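PDB 3KTB: arsenical resistance operon trans-acting repressor from Bacteroides vulgatus, which probably binds DNA as a repressor of the arsenical resistance operon and belongs to the ArsD family of the thioredoxin clan. Local coordinates for residues 78-82 against 83-87; 30-33 against 34-38; 90-94 against 95-99. All coordinates share one frame; numbering follows the deposited sequence.

Contact 1. Residues 78-82 against 83-87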
loop_
_atom_site.group_PDB
_atom_site.type_symbol
_atom_site.label_atom_id
_atom_site.label_comp_id
_atom_site.label_asym_id
_atom_site.label_seq_id
_atom_site.Cartn_x
_atom_site.Cartn_y
_atom_site.Cartn_z
ATOM N N ILE A 78 27.705 6.063 12.795
ATOM C CA ILE A 78 27.713 6.920 11.632
ATOM C C ILE A 78 26.879 8.147 11.955
ATOM O O ILE A 78 25.760 8.020 12.458
ATOM C CB ILE A 78 27.054 6.216 10.433
ATOM C CG1 ILE A 78 27.873 5.004 9.978
ATOM C CG2 ILE A 78 26.855 7.184 9.288
ATOM C CD1 ILE A 78 27.167 4.168 8.923
ATOM N N THR A 79 27.414 9.327 11.658
ATOM C CA THR A 79 26.675 10.572 11.820
ATOM C C THR A 79 26.364 11.192 10.473
ATOM O O THR A 79 27.259 11.426 9.679
ATOM C CB THR A 79 27.479 11.568 12.609
ATOM O OG1 THR A 79 27.805 10.982 13.869
ATOM C CG2 THR A 79 26.663 12.831 12.846
ATOM N N LEU A 80 25.089 11.449 10.211
ATOM C CA LEU A 80 24.704 12.132 8.984
ATOM C C LEU A 80 24.501 13.598 9.320
ATOM O O LEU A 80 23.928 13.930 10.354
ATOM C CB LEU A 80 23.411 11.559 8.401
ATOM C CG LEU A 80 23.333 10.057 8.137
ATOM C CD1 LEU A 80 21.951 9.708 7.587
ATOM C CD2 LEU A 80 24.438 9.602 7.190
ATOM N N VAL A 81 25.005 14.460 8.445
ATOM C CA VAL A 81 24.802 15.884 8.546
ATOM C C VAL A 81 24.136 16.283 7.244
ATOM O O VAL A 81 24.695 16.077 6.168
ATOM C CB VAL A 81 26.129 16.625 8.746
ATOM C CG1 VAL A 81 25.916 18.144 8.721
ATOM C CG2 VAL A 81 26.749 16.203 10.063
ATOM N N ASP A 82 22.923 16.817 7.372
ATOM C CA ASP A 82 22.009 17.071 6.257
ATOM C C ASP A 82 21.893 15.890 5.292
ATOM O O ASP A 82 21.822 16.071 4.082
ATOM C CB ASP A 82 22.362 18.373 5.534
ATOM C CG ASP A 82 21.982 19.612 6.344
ATOM O OD1 ASP A 82 22.737 20.609 6.295
ATOM O OD2 ASP A 82 20.930 19.596 7.032
ATOM N N GLY A 83 21.876 14.682 5.845
ATOM C CA GLY A 83 21.637 13.476 5.075
ATOM C C GLY A 83 22.871 12.733 4.603
ATOM O O GLY A 83 22.769 11.581 4.179
ATOM N N GLU A 84 24.034 13.374 4.673
ATOM C CA GLU A 84 25.258 12.771 4.147
ATOM C C GLU A 84 26.249 12.391 5.232
ATOM O O GLU A 84 26.347 13.064 6.262
ATOM C CB GLU A 84 25.925 13.717 3.162
ATOM C CG GLU A 84 25.117 13.947 1.905
ATOM C CD GLU A 84 25.142 15.395 1.479
ATOM O OE1 GLU A 84 25.021 16.267 2.369
ATOM O OE2 GLU A 84 25.281 15.660 0.264
ATOM N N ILE A 85 26.984 11.307 4.988
ATOM C CA ILE A 85 27.985 10.821 5.931
ATOM C C ILE A 85 28.913 11.952 6.305
ATOM O O ILE A 85 29.473 12.588 5.435
ATOM C CB ILE A 85 28.855 9.727 5.314
ATOM C CG1 ILE A 85 27.990 8.608 4.732
ATOM C CG2 ILE A 85 29.836 9.181 6.345
ATOM C CD1 ILE A 85 27.272 7.798 5.763
ATOM N N ALA A 86 29.080 12.208 7.597
ATOM C CA ALA A 86 30.004 13.247 8.031
ATOM C C ALA A 86 31.094 12.658 8.927
ATOM O O ALA A 86 32.243 13.115 8.913
ATOM C CB ALA A 86 29.256 14.345 8.753
ATOM N N VAL A 87 30.727 11.658 9.726
ATOM C CA VAL A 87 31.697 11.008 10.598
ATOM C C VAL A 87 31.388 9.528 10.742
ATOM O O VAL A 87 30.226 9.122 10.732
ATOM C CB VAL A 87 31.729 11.642 12.011
ATOM C CG1 VAL A 87 33.000 11.226 12.766
ATOM C CG2 VAL A 87 31.636 13.145 11.932
#

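Contact 2. Residues 30-33 against 34-38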
loop_
_atom_site.group_PDB
_atom_site.type_symbol
_atom_site.label_atom_id
_atom_site.label_comp_id
_atom_site.label_asym_id
_atom_site.label_seq_id
_atom_site.Cartn_x
_atom_site.Cartn_y
_atom_site.Cartn_z
HETATM N N MSE A 30 29.438 9.682 27.045
HETATM C CA MSE A 30 28.926 10.697 27.963
HETATM C C MSE A 30 29.089 12.082 27.332
HETATM O O MSE A 30 28.196 12.935 27.432
HETATM C CB MSE A 30 29.624 10.612 29.322
HETATM C CG MSE A 30 29.117 11.587 30.381
HETATM SE SE MSE A 30 27.234 11.414 30.959
HETATM C CE MSE A 30 27.515 10.941 32.828
ATOM N N ARG A 31 30.211 12.306 26.646
ATOM C CA ARG A 31 30.412 13.599 26.001
ATOM C C ARG A 31 29.251 13.908 25.036
ATOM O O ARG A 31 28.581 14.957 25.129
ATOM C CB ARG A 31 31.730 13.627 25.256
ATOM C CG ARG A 31 32.048 15.003 24.676
ATOM C CD ARG A 31 33.396 15.012 23.960
ATOM N NE ARG A 31 33.435 14.037 22.870
ATOM C CZ ARG A 31 32.800 14.196 21.710
ATOM N NH1 ARG A 31 32.881 13.266 20.769
ATOM N NH2 ARG A 31 32.076 15.288 21.489
ATOM N N ILE A 32 28.999 12.981 24.119
ATOM C CA ILE A 32 27.968 13.189 23.111
ATOM C C ILE A 32 26.547 13.239 23.702
ATOM O O ILE A 32 25.715 14.037 23.249
ATOM C CB ILE A 32 28.092 12.179 21.925
ATOM C CG1 ILE A 32 27.342 12.697 20.712
ATOM C CG2 ILE A 32 27.599 10.797 22.301
ATOM C CD1 ILE A 32 28.054 13.841 20.022
ATOM N N ALA A 33 26.266 12.427 24.721
ATOM C CA ALA A 33 24.958 12.517 25.377
ATOM C C ALA A 33 24.745 13.887 26.020
ATOM O O ALA A 33 23.641 14.440 26.000
ATOM C CB ALA A 33 24.783 11.411 26.406
ATOM N N VAL A 34 25.797 14.448 26.601
ATOM C CA VAL A 34 25.670 15.760 27.229
ATOM C C VAL A 34 25.410 16.824 26.162
ATOM O O VAL A 34 24.569 17.710 26.344
ATOM C CB VAL A 34 26.950 16.150 27.994
ATOM C CG1 VAL A 34 26.972 17.675 28.256
ATOM C CG2 VAL A 34 27.032 15.372 29.286
ATOM N N VAL A 35 26.140 16.729 25.049
ATOM C CA VAL A 35 25.945 17.648 23.940
ATOM C C VAL A 35 24.496 17.558 23.443
ATOM O O VAL A 35 23.820 18.569 23.303
ATOM C CB VAL A 35 26.935 17.363 22.804
ATOM C CG1 VAL A 35 26.422 17.933 21.478
ATOM C CG2 VAL A 35 28.347 17.923 23.153
ATOM N N ILE A 36 24.018 16.340 23.220
ATOM C CA ILE A 36 22.672 16.132 22.685
ATOM C C ILE A 36 21.593 16.732 23.581
ATOM O O ILE A 36 20.629 17.334 23.108
ATOM C CB ILE A 36 22.390 14.645 22.400
ATOM C CG1 ILE A 36 23.169 14.225 21.150
ATOM C CG2 ILE A 36 20.887 14.416 22.144
ATOM C CD1 ILE A 36 23.133 12.744 20.862
ATOM N N GLU A 37 21.789 16.605 24.882
ATOM C CA GLU A 37 20.842 17.136 25.840
ATOM C C GLU A 37 20.914 18.677 25.867
ATOM O O GLU A 37 19.885 19.358 25.969
ATOM C CB GLU A 37 21.111 16.508 27.213
ATOM C CG GLU A 37 20.406 17.137 28.364
ATOM C CD GLU A 37 18.888 17.041 28.259
ATOM O OE1 GLU A 37 18.396 16.154 27.523
ATOM O OE2 GLU A 37 18.196 17.863 28.920
ATOM N N SER A 38 22.112 19.241 25.760
ATOM C CA SER A 38 22.207 20.712 25.729
ATOM C C SER A 38 21.477 21.262 24.506
ATOM O O SER A 38 20.831 22.312 24.582
ATOM C CB SER A 38 23.657 21.213 25.685
ATOM O OG SER A 38 24.371 20.818 26.830
#

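Contact 3. Residues 90-94 against 95-99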
loop_
_atom_site.group_PDB
_atom_site.type_symbol
_atom_site.label_atom_id
_atom_site.label_comp_id
_atom_site.label_asym_id
_atom_site.label_seq_id
_atom_site.Cartn_x
_atom_site.Cartn_y
_atom_site.Cartn_z
ATOM N N THR A 90 33.743 6.939 15.047
ATOM C CA THR A 90 33.807 7.764 16.251
ATOM C C THR A 90 32.667 8.787 16.285
ATOM O O THR A 90 32.097 9.137 15.240
ATOM C CB THR A 90 35.141 8.542 16.328
ATOM O OG1 THR A 90 35.237 9.427 15.207
ATOM C CG2 THR A 90 36.341 7.593 16.322
ATOM N N TYR A 91 32.345 9.279 17.479
ATOM C CA TYR A 91 31.313 10.311 17.604
ATOM C C TYR A 91 31.886 11.663 17.248
ATOM O O TYR A 91 33.029 11.948 17.596
ATOM C CB TYR A 91 30.724 10.345 19.021
ATOM C CG TYR A 91 29.898 9.118 19.293
ATOM C CD1 TYR A 91 28.615 9.012 18.771
ATOM C CD2 TYR A 91 30.405 8.050 20.024
ATOM C CE1 TYR A 91 27.845 7.895 18.986
ATOM C CE2 TYR A 91 29.640 6.913 20.231
ATOM C CZ TYR A 91 28.355 6.850 19.705
ATOM O OH TYR A 91 27.554 5.752 19.883
ATOM N N PRO A 92 31.085 12.503 16.569
ATOM C CA PRO A 92 31.499 13.856 16.206
ATOM C C PRO A 92 32.067 14.593 17.404
ATOM O O PRO A 92 31.534 14.500 18.501
ATOM C CB PRO A 92 30.183 14.521 15.783
ATOM C CG PRO A 92 29.360 13.407 15.286
ATOM C CD PRO A 92 29.681 12.249 16.196
ATOM N N THR A 93 33.143 15.330 17.184
ATOM C CA THR A 93 33.685 16.192 18.216
ATOM C C THR A 93 32.706 17.296 18.578
ATOM O O THR A 93 31.822 17.666 17.791
ATOM C CB THR A 93 34.976 16.878 17.733
ATOM O OG1 THR A 93 34.672 17.750 16.633
ATOM C CG2 THR A 93 35.987 15.836 17.298
ATOM N N THR A 94 32.891 17.844 19.774
ATOM C CA THR A 94 32.095 18.971 20.207
ATOM C C THR A 94 32.294 20.188 19.290
ATOM O O THR A 94 31.346 20.943 19.034
ATOM C CB THR A 94 32.337 19.296 21.701
ATOM O OG1 THR A 94 32.130 18.104 22.478
ATOM C CG2 THR A 94 31.351 20.382 22.196
ATOM N N LYS A 95 33.511 20.369 18.779
ATOM C CA LYS A 95 33.783 21.438 17.822
ATOM C C LYS A 95 32.845 21.351 16.610
ATOM O O LYS A 95 32.184 22.335 16.257
ATOM C CB LYS A 95 35.251 21.414 17.362
ATOM C CG LYS A 95 35.595 22.509 16.348
ATOM C CD LYS A 95 37.102 22.605 16.081
ATOM C CE LYS A 95 37.428 23.731 15.088
ATOM N NZ LYS A 95 38.903 23.981 14.951
ATOM N N GLN A 96 32.779 20.173 15.988
ATOM C CA GLN A 96 31.860 19.938 14.867
ATOM C C GLN A 96 30.379 20.168 15.218
ATOM O O GLN A 96 29.673 20.890 14.496
ATOM C CB GLN A 96 32.028 18.522 14.319
ATOM C CG GLN A 96 33.410 18.211 13.832
ATOM C CD GLN A 96 33.541 16.768 13.390
ATOM O OE1 GLN A 96 33.389 15.844 14.191
ATOM N NE2 GLN A 96 33.824 16.566 12.108
HETATM N N MSE A 97 29.904 19.546 16.303
HETATM C CA MSE A 97 28.503 19.718 16.698
HETATM C C MSE A 97 28.233 21.206 16.839
HETATM O O MSE A 97 27.210 21.727 16.379
HETATM C CB MSE A 97 28.195 18.996 18.014
HETATM C CG MSE A 97 28.425 17.485 17.970
HETATM SE SE MSE A 97 27.133 16.628 16.768
HETATM C CE MSE A 97 25.534 16.854 17.918
ATOM N N SER A 98 29.184 21.891 17.462
ATOM C CA SER A 98 29.082 23.318 17.705
ATOM C C SER A 98 29.024 24.076 16.370
ATOM O O SER A 98 28.283 25.065 16.227
ATOM C CB SER A 98 30.280 23.764 18.546
ATOM O OG SER A 98 30.051 25.034 19.139
ATOM N N GLU A 99 29.791 23.598 15.389
ATOM C CA GLU A 99 29.832 24.247 14.086
ATOM C C GLU A 99 28.565 23.961 13.288
ATOM O O GLU A 99 28.004 24.861 12.667
ATOM C CB GLU A 99 31.096 23.858 13.299
ATOM C CG GLU A 99 32.325 24.726 13.623
ATOM C CD GLU A 99 33.673 24.037 13.322
ATOM O OE1 GLU A 99 34.731 24.677 13.530
ATOM O OE2 GLU A 99 33.681 22.858 12.890
#

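Contact 1. Residues 78-82 against 83-87
I85 of strand 84-87 reaches over to strand 78-81 with CD1, which meets two branches at once: I78 CG2 and L80 CD2, each at 3.6 Å. I85 lies aslant to each of the two, and it gets there because CG1 leaves beside the backbone N (chi1 -53°) and then turns again. F67 of helix 62-69 covers both I78 and I85. V81, on the opposite face from L80, meets the bulged residue A86: CG2 of V81 presses to 3.4 Å from CB of A86, a close squeeze for two methyl groups; the small methyl of A86 suits this spot, with W100 lying against both.

The strands form an antiparallel hairpin with a type I' turn from V81 to E84. G83 suits the turn, since at its backbone angles a CB would collide with the carbonyl O of D82. V81 N bonds to E84 O at 2.9 Å. Farther from the turn T79 is opposed by two residues, A86 and V87, a classic beta bulge: A86 N donates to T79 O at 2.9 Å, while V87 N bonds there only weakly. The chemistry is thus divided: backbone bonds set the register, and aliphatic side chains join each face to a helix.

Contact 2. Residues 30-33 against 34-38
I36 sits one helical turn beyond I32 and lies against it from CB to tip. Its CB is 3.5 Å from I32 O, the same carbonyl oxygen that accepts the I36 backbone N-H at 2.9 Å. CG1 comes nearer still, 3.3 Å from I32 O, because chi1 of -73° sets this branch beside the backbone N, over the preceding turn. The chain then runs on extended, carrying CD1 back along the helix; CD1 is still 3.7 Å from I32 O and stands 4.2 Å from CG1 of I32. Both isoleucines also touch R48 of strand 47-50, and branched aliphatic chains suit this face, where they cover the helix backbone and meet the side chain of R48.

A different face belongs to selenomethionine M30 and V34. The selenium SE of M30 lies 4.3 Å from CG2 of V34, a loose apolar contact, while that same CG2 rests 3.3 Å from M30 O. V34 packs on V34 of the second subunit and M30 on A33 of that subunit, so short or flexible apolar residues here serve a helix-to-helix interface. The polar ends turn to other partners: E37 forms a salt bridge with K41, and R31 pairs with E28.

Regular backbone bonds link the two halves, among them V35 N to R31 O. V34 O is gripped twice, by S38 N and by S38 OG at 3.2 Å, from opposite faces of its plane, which satisfies the serine hydroxyl within the helix itself. The helix follows strand 7-11 and leads to strand 47-50, its parallel neighbour in the sheet: the beta-alpha-beta unit, here in a protein of the thioredoxin clan.

Contact 3. Residues 90-94 against 95-99
T93 and Q96 close the start of helix 94-101 with a capping box. T93 is the N-cap: its OG1 accepts from Q96 N at 3.1 Å in an almost straight bond, 171° at the hydrogen. Threonine can do this because chi1 of 64° sets OG1 between the backbone N and the carbonyl carbon, turned toward the first turn of the helix. In return Q96 sends its side chain back over the cap, crossing T93 at about a right angle, and OE1 takes the T93 N-H at 3.0 Å, in the carbonyl plane and on a lone pair. Glutamine is long enough for this return reach, with an amide oxygen that serves as acceptor.

The tight part lies on the inner side. P92 and selenomethionine M97 meet obliquely, CB of P92 being 3.8 Å from the selenium SE of M97, and both are buried. M97 bends at two successive torsions, and its CG packs 3.4 Å from T93 O, the oxygen that also accepts M97 N at 3.1 Å. V35, L39 and I7 also touch M97, and a flexible apolar chain can bend to meet several such neighbours. Just along the helix S98 N bonds to T94 O at 2.8 Å, and the S98 hydroxyl is taken up by V103 O.

The outer side is looser. K95 is exposed and fully extended, and touches the cap chiefly through CB, 3.8 Å from T93 OG1, while its long chain leads away. T93 is exposed too, yet its polar atoms are engaged. The reciprocal bonds thus give partners to the T93 and Q96 N-H groups at the helix start, while P92 and M97 add apolar contact on the buried side of the same turn.

From the N terminus, contact 2 comes first, on the helix between strands 7-11 and 47-50; contact 1 follows in the last two strands of the sheet, and contact 3 starts the C-terminal helix. Each is local, so they run in series without nesting or crossing, and only contact 1 turns the chain back on itself, as a hairpin. Contact 3 bridges the other two: P92 packs on T79 and V87 of contact 1, while R31 of contact 2 probably donates to P92 O and T94 OG1. Contacts 1 and 2 do not touch, their centres lying about 17 Å apart. The C-terminal helix thereby ties the hairpin edge to the crossover helix on the same face.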